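Local atomic coordinates of beta-hexosaminidase (Neisseria gonorrhoeae, PDB entry 6JTJ), a protein that probably works in peptidoglycan recycling, hydrolysing terminal beta-1,4-linked N-acetylglucosamine from peptide-linked cell-wall fragments. Residues Ala103-Gly108 and Cys208-Pro213; Arg110-Arg113 and Thr119-Pro122; Val166-Trp171 and Ala175-Arg180. All blocks are in the same frame, centred on the assembly; numbering follows the deposited sequence.

All three contacts lie around the sugar-binding end of one barrel domain. Interactions 1 and 3 both touch the bound N-acetylglucosamine, and their centres are about 11 Å apart. They meet where His211 ND1 lies 2.7 Å from Asp168 OD2, a probable hydrogen bond that ties a sugar-contacting ring to its second shell. Interaction 2 is centred about 13 Å from interaction 1 and stands further from the sugar, with the side chain of Gln112 about 12 Å from it. Its segment 110-113 nevertheless reaches the pocket through a salt bridge between Arg113 NH2 and Asp105 OD2, 2.9 Å long. Interactions 2 and 3, with centres about 16 Å apart, both touch the second subunit, whose Asp221 O is hydrogen-bonded to the sugar.

Interaction 1 (Ala103-Gly108 and Cys208-Pro213); sequences AVDHEG and CGKHFP. With NAG (2-acetamido-2-deoxy-beta-D-glucopyranose), chain I.
Lys210 and Glu107 reach each other from opposite directions and close a short salt bridge, with NZ of Lys210 2.6 Å from OE2 of Glu107. The ammonium meets that oxygen on its anti side, 24° out of the carboxylate plane. A second, longer ionic contact of 3.5 Å runs from the same NZ to OD1 of Asp105, so one lysine links two acids at the irregular end of strand 101-108. The bend at chi3 (-73°) turns the end of the lysine toward this pair. The N-acetylglucosamine is held beside them. Lys210 NZ donates to O4 of the sugar at 3.0 Å and to O3 at 3.2 Å, while O4 donates to Asp105 OD1 at 2.8 Å. The other carboxylate oxygen, Asp105 OD2, accepts from the sugar O6 at 2.7 Å. Asp105 thus spans two hydroxyl groups, one with each oxygen. O3 has a second partner: His211 NE2 forms a nearly straight bond of 2.9 Å (164°) in which either partner may be the donor; O3 lies at the ring edge, near its plane. One face of the imidazole is covered by its neighbour, with Lys210 CB 3.4 Å above the ring centre. A cis peptide joins Lys210 to His211, and both side chains reach the same sugar. Strands 101-108 and 208-212 belong to the (beta/alpha)8 barrel of glycoside hydrolase family 3, and a further bond from Lys210 NZ to Phe163 O anchors the lysine in the barrel mouth. Hydroxyls O3, O4 and O6 are each read by charged or polar side chains, consistent with recognition of a terminal, non-reducing sugar, and the two nearby acids would favour a charged lysine.

Interaction 2 (Arg110-Arg113 and Thr119-Pro122); sequences RVQR and TRLP
Strand 111-112 is the returning arm of a beta-hairpin built on strand 101-108 of the (beta/alpha)8 barrel, and here Gln112 fastens it to Thr119, Arg120 and Leu121 in the loop leading to helix 124-134. With CG anti to the backbone N (chi1 -180°) and the rest of the chain extended, the glutamine reaches straight across to that loop, where its amide works as donor and acceptor together. OE1 takes two hydrogens. Leu121 N donates at 2.9 Å in a nearly straight bond (166°), only slightly tilted from the carbonyl plane, and Arg120 NH1, also 2.9 Å from OE1, arrives well above that plane, 47° out of it. The guanidinium is turned far from the amide plane, and Gln112 OE1 sits at its edge. On the other side of the amide, Gln112 NE2 donates to Thr119 O at 3.2 Å, so three bonds fix the rotation of the group. Phe114 O is a further acceptor for NE2, and Arg120 NH1 also bonds to Gly109 O, which closes the loop onto the hairpin turn. The flanking arginines point elsewhere: Arg110 forms a salt bridge with Asp170 of the second subunit, and Arg113, a predicted substrate-binding residue, pairs with Glu219 and Asp221 of that subunit. Leu121 adds van der Waals contact with the amide, its CB 3.5 Å from Gln112 OE1, and Leu121 CD1 lies over a face of the amide, 3.9 Å from Gln112 CD.

Interaction 3 (Val166-Trp171 and Ala175-Arg180); sequences VLDLDW and AVIGNR. With NAG (2-acetamido-2-deoxy-beta-D-glucopyranose), chain I.
Val166 CG2 approaches the guanidinium of Arg180 obliquely, while in the plane of that group Val176 O and the acetamido carbon C7 of N-acetylglucosamine lie at its edge. The arginine chain, bent at chi3 (67°), carries the group to the sugar, where NH2 makes a weak hydrogen bond of 3.0 Å to O3. The place of NH1 is less sure, so its bond to Val176 O is doubtful. NE forms a salt bridge with Glu107 OE1. The Asp168 and Ile177 side chains cross at about a right angle, and Ile177 CD1 comes within 3.4 Å of Asp168 OD2. Asp168 OD1 accepts from His215 N, and OD2 bonds to His211 ND1. Both segments belong to the long loop after barrel strand 161-162 that enters the sugar site of this family 3 hydrolase. Here the chain doubles back, and Arg180 N bonds to Ile177 O, closing a turn that holds the short 3-10 segment 179-180. Val166 CB touches Arg180 O at 3.4 Å, and its CG1 meets Ile177 CG2 at 4.3 Å. Farther along, a water donates to Asp170 OD1 and to Gly178 O, 2.7 Å from each.

Interaction 1 (Ala103-Gly108 and Cys208-Pro213)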
loop_
_atom_site.group_PDB
_atom_site.type_symbol
_atom_site.label_atom_id
_atom_site.label_comp_id
_atom_site.label_asym_id
_atom_site.label_seq_id
_atom_site.Cartn_x
_atom_site.Cartn_y
_atom_site.Cartn_z
ATOM N N ALA C 103 14.306 -15.892 4.270
ATOM C CA ALA C 103 14.263 -14.469 3.949
ATOM C C ALA C 103 13.240 -13.717 4.780
ATOM O O ALA C 103 12.381 -14.313 5.431
ATOM C CB ALA C 103 13.969 -14.276 2.472
ATOM N N VAL C 104 13.386 -12.394 4.777
ATOM C CA VAL C 104 12.467 -11.481 5.468
ATOM C C VAL C 104 12.484 -10.112 4.772
ATOM O O VAL C 104 13.439 -9.770 4.073
ATOM C CB VAL C 104 12.857 -11.323 6.952
ATOM C CG1 VAL C 104 14.142 -10.513 7.099
ATOM C CG2 VAL C 104 11.736 -10.695 7.760
ATOM N N ASP C 105 11.403 -9.364 4.932
ATOM C CA ASP C 105 11.307 -7.988 4.465
ATOM C C ASP C 105 11.805 -7.015 5.540
ATOM O O ASP C 105 11.015 -6.540 6.364
ATOM C CB ASP C 105 9.849 -7.643 4.096
ATOM C CG ASP C 105 9.319 -8.460 2.925
ATOM O OD1 ASP C 105 9.919 -8.365 1.838
ATOM O OD2 ASP C 105 8.286 -9.154 3.071
ATOM N N HIS C 106 13.113 -6.746 5.543
ATOM C CA HIS C 106 13.670 -5.624 6.299
ATOM C C HIS C 106 14.176 -4.594 5.323
ATOM O O HIS C 106 15.282 -4.712 4.799
ATOM C CB HIS C 106 14.800 -6.052 7.241
ATOM C CG HIS C 106 14.326 -6.461 8.601
ATOM N ND1 HIS C 106 15.101 -6.329 9.730
ATOM C CD2 HIS C 106 13.158 -6.999 9.010
ATOM C CE1 HIS C 106 14.423 -6.752 10.781
ATOM N NE2 HIS C 106 13.245 -7.173 10.371
ATOM N N GLU C 107 13.341 -3.595 5.069
ATOM C CA GLU C 107 13.717 -2.459 4.245
ATOM C C GLU C 107 14.141 -1.307 5.131
ATOM O O GLU C 107 15.144 -0.651 4.865
ATOM C CB GLU C 107 12.539 -1.994 3.399
ATOM C CG GLU C 107 12.117 -2.966 2.316
ATOM C CD GLU C 107 10.841 -2.543 1.605
ATOM O OE1 GLU C 107 10.511 -1.338 1.605
ATOM O OE2 GLU C 107 10.176 -3.422 1.041
ATOM N N GLY C 108 13.325 -1.035 6.143
ATOM C CA GLY C 108 13.454 0.161 6.937
ATOM C C GLY C 108 12.132 0.911 7.060
ATOM O O GLY C 108 11.222 0.748 6.255
ATOM N N CYS C 208 18.145 -7.816 -3.082
ATOM C CA CYS C 208 16.993 -8.140 -3.913
ATOM C C CYS C 208 16.299 -6.850 -4.296
ATOM O O CYS C 208 15.687 -6.200 -3.435
ATOM C CB CYS C 208 16.018 -9.054 -3.161
ATOM S SG CYS C 208 14.519 -9.418 -4.087
ATOM N N GLY C 209 16.415 -6.480 -5.569
ATOM C CA GLY C 209 15.853 -5.243 -6.057
ATOM C C GLY C 209 14.353 -5.358 -6.265
ATOM O O GLY C 209 13.894 -6.366 -6.764
ATOM N N LYS C 210 13.611 -4.328 -5.877
ATOM C CA LYS C 210 12.155 -4.315 -6.001
ATOM C C LYS C 210 11.705 -2.962 -6.542
ATOM O O LYS C 210 12.311 -1.957 -6.172
ATOM C CB LYS C 210 11.510 -4.482 -4.618
ATOM C CG LYS C 210 12.134 -5.548 -3.764
ATOM C CD LYS C 210 11.200 -5.975 -2.627
ATOM C CE LYS C 210 11.088 -4.947 -1.522
ATOM N NZ LYS C 210 10.747 -5.634 -0.230
ATOM N N HIS C 211 10.645 -2.868 -7.365
ATOM C CA HIS C 211 9.858 -3.970 -7.908
ATOM C C HIS C 211 9.958 -3.852 -9.413
ATOM O O HIS C 211 9.435 -2.920 -9.998
ATOM C CB HIS C 211 8.405 -3.869 -7.448
ATOM C CG HIS C 211 8.258 -3.792 -5.968
ATOM N ND1 HIS C 211 8.511 -2.639 -5.250
ATOM C CD2 HIS C 211 7.882 -4.725 -5.062
ATOM C CE1 HIS C 211 8.282 -2.860 -3.971
ATOM N NE2 HIS C 211 7.907 -4.116 -3.830
ATOM N N PHE C 212 10.668 -4.792 -10.028
ATOM C CA PHE C 212 11.018 -4.722 -11.441
ATOM C C PHE C 212 9.766 -4.716 -12.306
ATOM O O PHE C 212 8.882 -5.545 -12.094
ATOM C CB PHE C 212 11.866 -5.935 -11.834
ATOM C CG PHE C 212 12.232 -5.966 -13.287
ATOM C CD1 PHE C 212 13.355 -5.282 -13.742
ATOM C CD2 PHE C 212 11.470 -6.664 -14.184
ATOM C CE1 PHE C 212 13.696 -5.288 -15.067
ATOM C CE2 PHE C 212 11.817 -6.694 -15.533
ATOM C CZ PHE C 212 12.929 -6.014 -15.973
ATOM N N PRO C 213 9.712 -3.852 -13.328
ATOM C CA PRO C 213 10.687 -2.899 -13.819
ATOM C C PRO C 213 10.527 -1.470 -13.282
ATOM O O PRO C 213 11.167 -0.542 -13.823
ATOM C CB PRO C 213 10.408 -2.908 -15.316
ATOM C CG PRO C 213 8.920 -3.038 -15.372
ATOM C CD PRO C 213 8.537 -3.902 -14.214
HETATM C C1 NAG I . 4.891 -7.639 -1.891
HETATM C C2 NAG I . 5.616 -6.322 -1.577
HETATM C C3 NAG I . 7.112 -6.528 -1.602
HETATM C C4 NAG I . 7.514 -7.715 -0.729
HETATM C C5 NAG I . 6.829 -8.988 -1.185
HETATM C C6 NAG I . 7.083 -10.134 -0.200
HETATM C C7 NAG I . 5.010 -3.996 -2.273
HETATM C C8 NAG I . 4.974 -3.642 -0.846
HETATM N N2 NAG I . 5.307 -5.277 -2.522
HETATM O O1 NAG I . 3.565 -7.603 -1.397
HETATM O O3 NAG I . 7.738 -5.337 -1.180
HETATM O O4 NAG I . 8.907 -7.897 -0.710
HETATM O O5 NAG I . 5.435 -8.768 -1.225
HETATM O O6 NAG I . 6.544 -9.891 1.089
HETATM O O7 NAG I . 4.737 -3.150 -3.142
#

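Interaction 2 (Arg110-Arg113 and Thr119-Pro122)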
loop_
_atom_site.group_PDB
_atom_site.type_symbol
_atom_site.label_atom_id
_atom_site.label_comp_id
_atom_site.label_asym_id
_atom_site.label_seq_id
_atom_site.Cartn_x
_atom_site.Cartn_y
_atom_site.Cartn_z
ATOM N N ARG C 110 8.649 1.803 7.695
ATOM C CA ARG C 110 7.395 1.059 7.932
ATOM C C ARG C 110 7.394 -0.350 7.390
ATOM O O ARG C 110 6.383 -1.070 7.519
ATOM C CB ARG C 110 6.178 1.822 7.394
ATOM C CG ARG C 110 6.036 3.216 7.956
ATOM C CD ARG C 110 4.669 3.796 7.678
ATOM N NE ARG C 110 4.538 5.155 8.177
ATOM C CZ ARG C 110 4.922 6.240 7.514
ATOM N NH1 ARG C 110 5.516 6.156 6.325
ATOM N NH2 ARG C 110 4.727 7.436 8.051
ATOM N N VAL C 111 8.542 -0.777 6.877
ATOM C CA VAL C 111 8.728 -2.165 6.487
ATOM C C VAL C 111 9.942 -2.756 7.221
ATOM O O VAL C 111 11.079 -2.719 6.736
ATOM C CB VAL C 111 8.899 -2.302 4.975
ATOM C CG1 VAL C 111 8.923 -3.761 4.572
ATOM C CG2 VAL C 111 7.785 -1.573 4.247
ATOM N N GLN C 112 9.672 -3.271 8.422
ATOM C CA GLN C 112 10.670 -3.941 9.248
ATOM C C GLN C 112 9.933 -4.910 10.163
ATOM O O GLN C 112 9.241 -4.487 11.098
ATOM C CB GLN C 112 11.455 -2.918 10.082
ATOM C CG GLN C 112 12.508 -3.586 10.950
ATOM C CD GLN C 112 13.334 -2.630 11.790
ATOM O OE1 GLN C 112 13.380 -1.425 11.557
ATOM N NE2 GLN C 112 13.985 -3.190 12.806
ATOM N N ARG C 113 9.992 -6.198 9.844
ATOM C CA ARG C 113 9.187 -7.206 10.541
ATOM C C ARG C 113 9.532 -7.339 12.013
ATOM O O ARG C 113 8.650 -7.436 12.863
ATOM C CB ARG C 113 9.337 -8.582 9.880
ATOM C CG ARG C 113 8.955 -8.654 8.417
ATOM C CD ARG C 113 7.622 -7.989 8.106
ATOM N NE ARG C 113 7.322 -8.144 6.686
ATOM C CZ ARG C 113 6.563 -7.317 5.961
ATOM N NH1 ARG C 113 5.997 -6.244 6.504
ATOM N NH2 ARG C 113 6.386 -7.561 4.670
ATOM N N THR C 119 17.992 -2.878 16.013
ATOM C CA THR C 119 18.070 -1.458 15.748
ATOM C C THR C 119 16.897 -1.086 14.844
ATOM O O THR C 119 16.625 -1.790 13.876
ATOM C CB THR C 119 19.343 -1.099 14.998
ATOM O OG1 THR C 119 20.443 -1.553 15.761
ATOM C CG2 THR C 119 19.474 0.395 14.780
ATOM N N ARG C 120 16.201 0.008 15.177
ATOM C CA ARG C 120 15.127 0.513 14.332
ATOM C C ARG C 120 15.733 1.157 13.100
ATOM O O ARG C 120 16.587 2.017 13.202
ATOM C CB ARG C 120 14.259 1.514 15.096
ATOM C CG ARG C 120 12.941 1.835 14.407
ATOM C CD ARG C 120 11.953 0.688 14.539
ATOM N NE ARG C 120 10.652 1.036 13.970
ATOM C CZ ARG C 120 10.316 0.955 12.684
ATOM N NH1 ARG C 120 11.182 0.512 11.775
ATOM N NH2 ARG C 120 9.093 1.322 12.302
ATOM N N LEU C 121 15.296 0.727 11.927
ATOM C CA LEU C 121 15.880 1.181 10.670
ATOM C C LEU C 121 15.103 2.362 10.098
ATOM O O LEU C 121 13.876 2.392 10.189
ATOM C CB LEU C 121 15.883 0.043 9.654
ATOM C CG LEU C 121 16.661 -1.207 10.057
ATOM C CD1 LEU C 121 16.240 -2.381 9.192
ATOM C CD2 LEU C 121 18.157 -0.981 9.963
ATOM N N PRO C 122 15.808 3.315 9.493
ATOM C CA PRO C 122 15.131 4.435 8.905
ATOM C C PRO C 122 14.520 4.043 7.588
ATOM O O PRO C 122 14.984 3.081 6.966
ATOM C CB PRO C 122 16.268 5.422 8.639
ATOM C CG PRO C 122 17.450 4.537 8.375
ATOM C CD PRO C 122 17.277 3.436 9.374
#

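Interaction 3 (Val166-Trp171 and Ala175-Arg180)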
loop_
_atom_site.group_PDB
_atom_site.type_symbol
_atom_site.label_atom_id
_atom_site.label_comp_id
_atom_site.label_asym_id
_atom_site.label_seq_id
_atom_site.Cartn_x
_atom_site.Cartn_y
_atom_site.Cartn_z
ATOM N N VAL C 166 14.462 -1.433 -2.312
ATOM C CA VAL C 166 13.542 -0.812 -3.239
ATOM C C VAL C 166 14.307 0.107 -4.197
ATOM O O VAL C 166 15.038 0.989 -3.756
ATOM C CB VAL C 166 12.478 -0.008 -2.470
ATOM C CG1 VAL C 166 11.621 0.823 -3.417
ATOM C CG2 VAL C 166 11.601 -0.959 -1.674
ATOM N N LEU C 167 14.132 -0.122 -5.490
ATOM C CA LEU C 167 14.760 0.644 -6.553
ATOM C C LEU C 167 13.745 1.480 -7.319
ATOM O O LEU C 167 14.075 2.170 -8.284
ATOM C CB LEU C 167 15.445 -0.313 -7.522
ATOM C CG LEU C 167 16.531 -1.204 -6.939
ATOM C CD1 LEU C 167 17.136 -2.109 -8.013
ATOM C CD2 LEU C 167 17.629 -0.378 -6.301
ATOM N N ASP C 168 12.492 1.424 -6.878
ATOM C CA ASP C 168 11.439 2.243 -7.445
ATOM C C ASP C 168 11.773 3.722 -7.257
ATOM O O ASP C 168 12.353 4.109 -6.237
ATOM C CB ASP C 168 10.107 1.934 -6.751
ATOM C CG ASP C 168 9.729 0.454 -6.852
ATOM O OD1 ASP C 168 9.821 -0.122 -7.965
ATOM O OD2 ASP C 168 9.291 -0.105 -5.817
ATOM N N LEU C 169 11.410 4.533 -8.243
ATOM C CA LEU C 169 11.691 5.965 -8.188
ATOM C C LEU C 169 10.494 6.697 -7.561
ATOM O O LEU C 169 9.350 6.353 -7.806
ATOM C CB LEU C 169 11.908 6.535 -9.586
ATOM C CG LEU C 169 12.915 5.836 -10.508
ATOM C CD1 LEU C 169 13.054 6.616 -11.818
ATOM C CD2 LEU C 169 14.265 5.704 -9.829
ATOM N N ASP C 170 10.781 7.707 -6.766
ATOM C CA ASP C 170 9.740 8.494 -6.176
ATOM C C ASP C 170 9.206 9.542 -7.150
ATOM O O ASP C 170 9.638 10.670 -7.118
ATOM C CB ASP C 170 10.223 9.185 -4.906
ATOM C CG ASP C 170 9.077 9.939 -4.211
ATOM O OD1 ASP C 170 7.897 9.598 -4.437
ATOM O OD2 ASP C 170 9.346 10.835 -3.412
ATOM N N TRP C 171 8.277 9.137 -7.999
ATOM C CA TRP C 171 7.618 10.039 -8.909
ATOM C C TRP C 171 6.535 10.872 -8.212
ATOM O O TRP C 171 5.981 11.749 -8.825
ATOM C CB TRP C 171 6.966 9.270 -10.060
ATOM C CG TRP C 171 7.920 8.685 -11.043
ATOM C CD1 TRP C 171 8.300 7.379 -11.145
ATOM C CD2 TRP C 171 8.589 9.384 -12.113
ATOM N NE1 TRP C 171 9.172 7.214 -12.197
ATOM C CE2 TRP C 171 9.372 8.427 -12.808
ATOM C CE3 TRP C 171 8.601 10.713 -12.548
ATOM C CZ2 TRP C 171 10.165 8.768 -13.919
ATOM C CZ3 TRP C 171 9.382 11.054 -13.666
ATOM C CH2 TRP C 171 10.174 10.085 -14.322
ATOM N N ALA C 175 1.609 5.783 -3.208
ATOM C CA ALA C 175 1.611 5.864 -1.741
ATOM C C ALA C 175 2.157 4.604 -1.101
ATOM O O ALA C 175 2.855 4.664 -0.112
ATOM C CB ALA C 175 0.195 6.108 -1.223
ATOM N N VAL C 176 1.840 3.450 -1.663
ATOM C CA VAL C 176 2.292 2.211 -1.082
ATOM C C VAL C 176 3.827 2.102 -1.084
ATOM O O VAL C 176 4.396 1.382 -0.256
ATOM C CB VAL C 176 1.594 0.975 -1.707
ATOM C CG1 VAL C 176 2.028 0.691 -3.144
ATOM C CG2 VAL C 176 1.842 -0.243 -0.843
ATOM N N ILE C 177 4.480 2.729 -2.066
ATOM C CA ILE C 177 5.933 2.799 -2.075
ATOM C C ILE C 177 6.294 3.932 -1.134
ATOM O O ILE C 177 6.938 3.699 -0.130
ATOM C CB ILE C 177 6.527 3.025 -3.483
ATOM C CG1 ILE C 177 6.140 1.892 -4.447
ATOM C CG2 ILE C 177 8.046 3.163 -3.420
ATOM C CD1 ILE C 177 6.495 0.500 -3.993
ATOM N N GLY C 178 5.827 5.128 -1.442
ATOM C CA GLY C 178 5.980 6.269 -0.560
ATOM C C GLY C 178 7.399 6.566 -0.141
ATOM O O GLY C 178 8.274 6.694 -0.988
ATOM N N ASN C 179 7.638 6.585 1.162
ATOM C CA ASN C 179 8.960 6.816 1.646
ATOM C C ASN C 179 9.905 5.575 1.562
ATOM O O ASN C 179 11.039 5.627 1.989
ATOM C CB ASN C 179 8.887 7.453 3.031
ATOM C CG ASN C 179 8.512 6.450 4.121
ATOM O OD1 ASN C 179 8.413 5.256 3.875
ATOM N ND2 ASN C 179 8.338 6.942 5.339
ATOM N N ARG C 180 9.436 4.472 1.004
ATOM C CA ARG C 180 10.282 3.305 0.806
ATOM C C ARG C 180 11.270 3.497 -0.343
ATOM O O ARG C 180 12.224 2.721 -0.460
ATOM C CB ARG C 180 9.449 2.084 0.538
ATOM C CG ARG C 180 8.558 1.686 1.724
ATOM C CD ARG C 180 7.435 0.797 1.259
ATOM N NE ARG C 180 7.951 -0.485 0.810
ATOM C CZ ARG C 180 7.262 -1.358 0.088
ATOM N NH1 ARG C 180 6.034 -1.058 -0.301
ATOM N NH2 ARG C 180 7.806 -2.523 -0.252
HETATM C C1 NAG I . 4.891 -7.639 -1.891
HETATM C C2 NAG I . 5.616 -6.322 -1.577
HETATM C C3 NAG I . 7.112 -6.528 -1.602
HETATM C C4 NAG I . 7.514 -7.715 -0.729
HETATM C C5 NAG I . 6.829 -8.988 -1.185
HETATM C C6 NAG I . 7.083 -10.134 -0.200
HETATM C C7 NAG I . 5.010 -3.996 -2.273
HETATM C C8 NAG I . 4.974 -3.642 -0.846
HETATM N N2 NAG I . 5.307 -5.277 -2.522
HETATM O O1 NAG I . 3.565 -7.603 -1.397
HETATM O O3 NAG I . 7.738 -5.337 -1.180
HETATM O O4 NAG I . 8.907 -7.897 -0.710
HETATM O O5 NAG I . 5.435 -8.768 -1.225
HETATM O O6 NAG I . 6.544 -9.891 1.089
HETATM O O7 NAG I . 4.737 -3.150 -3.142
HETATM O O HOH W 1 7.587 7.067 -3.608
#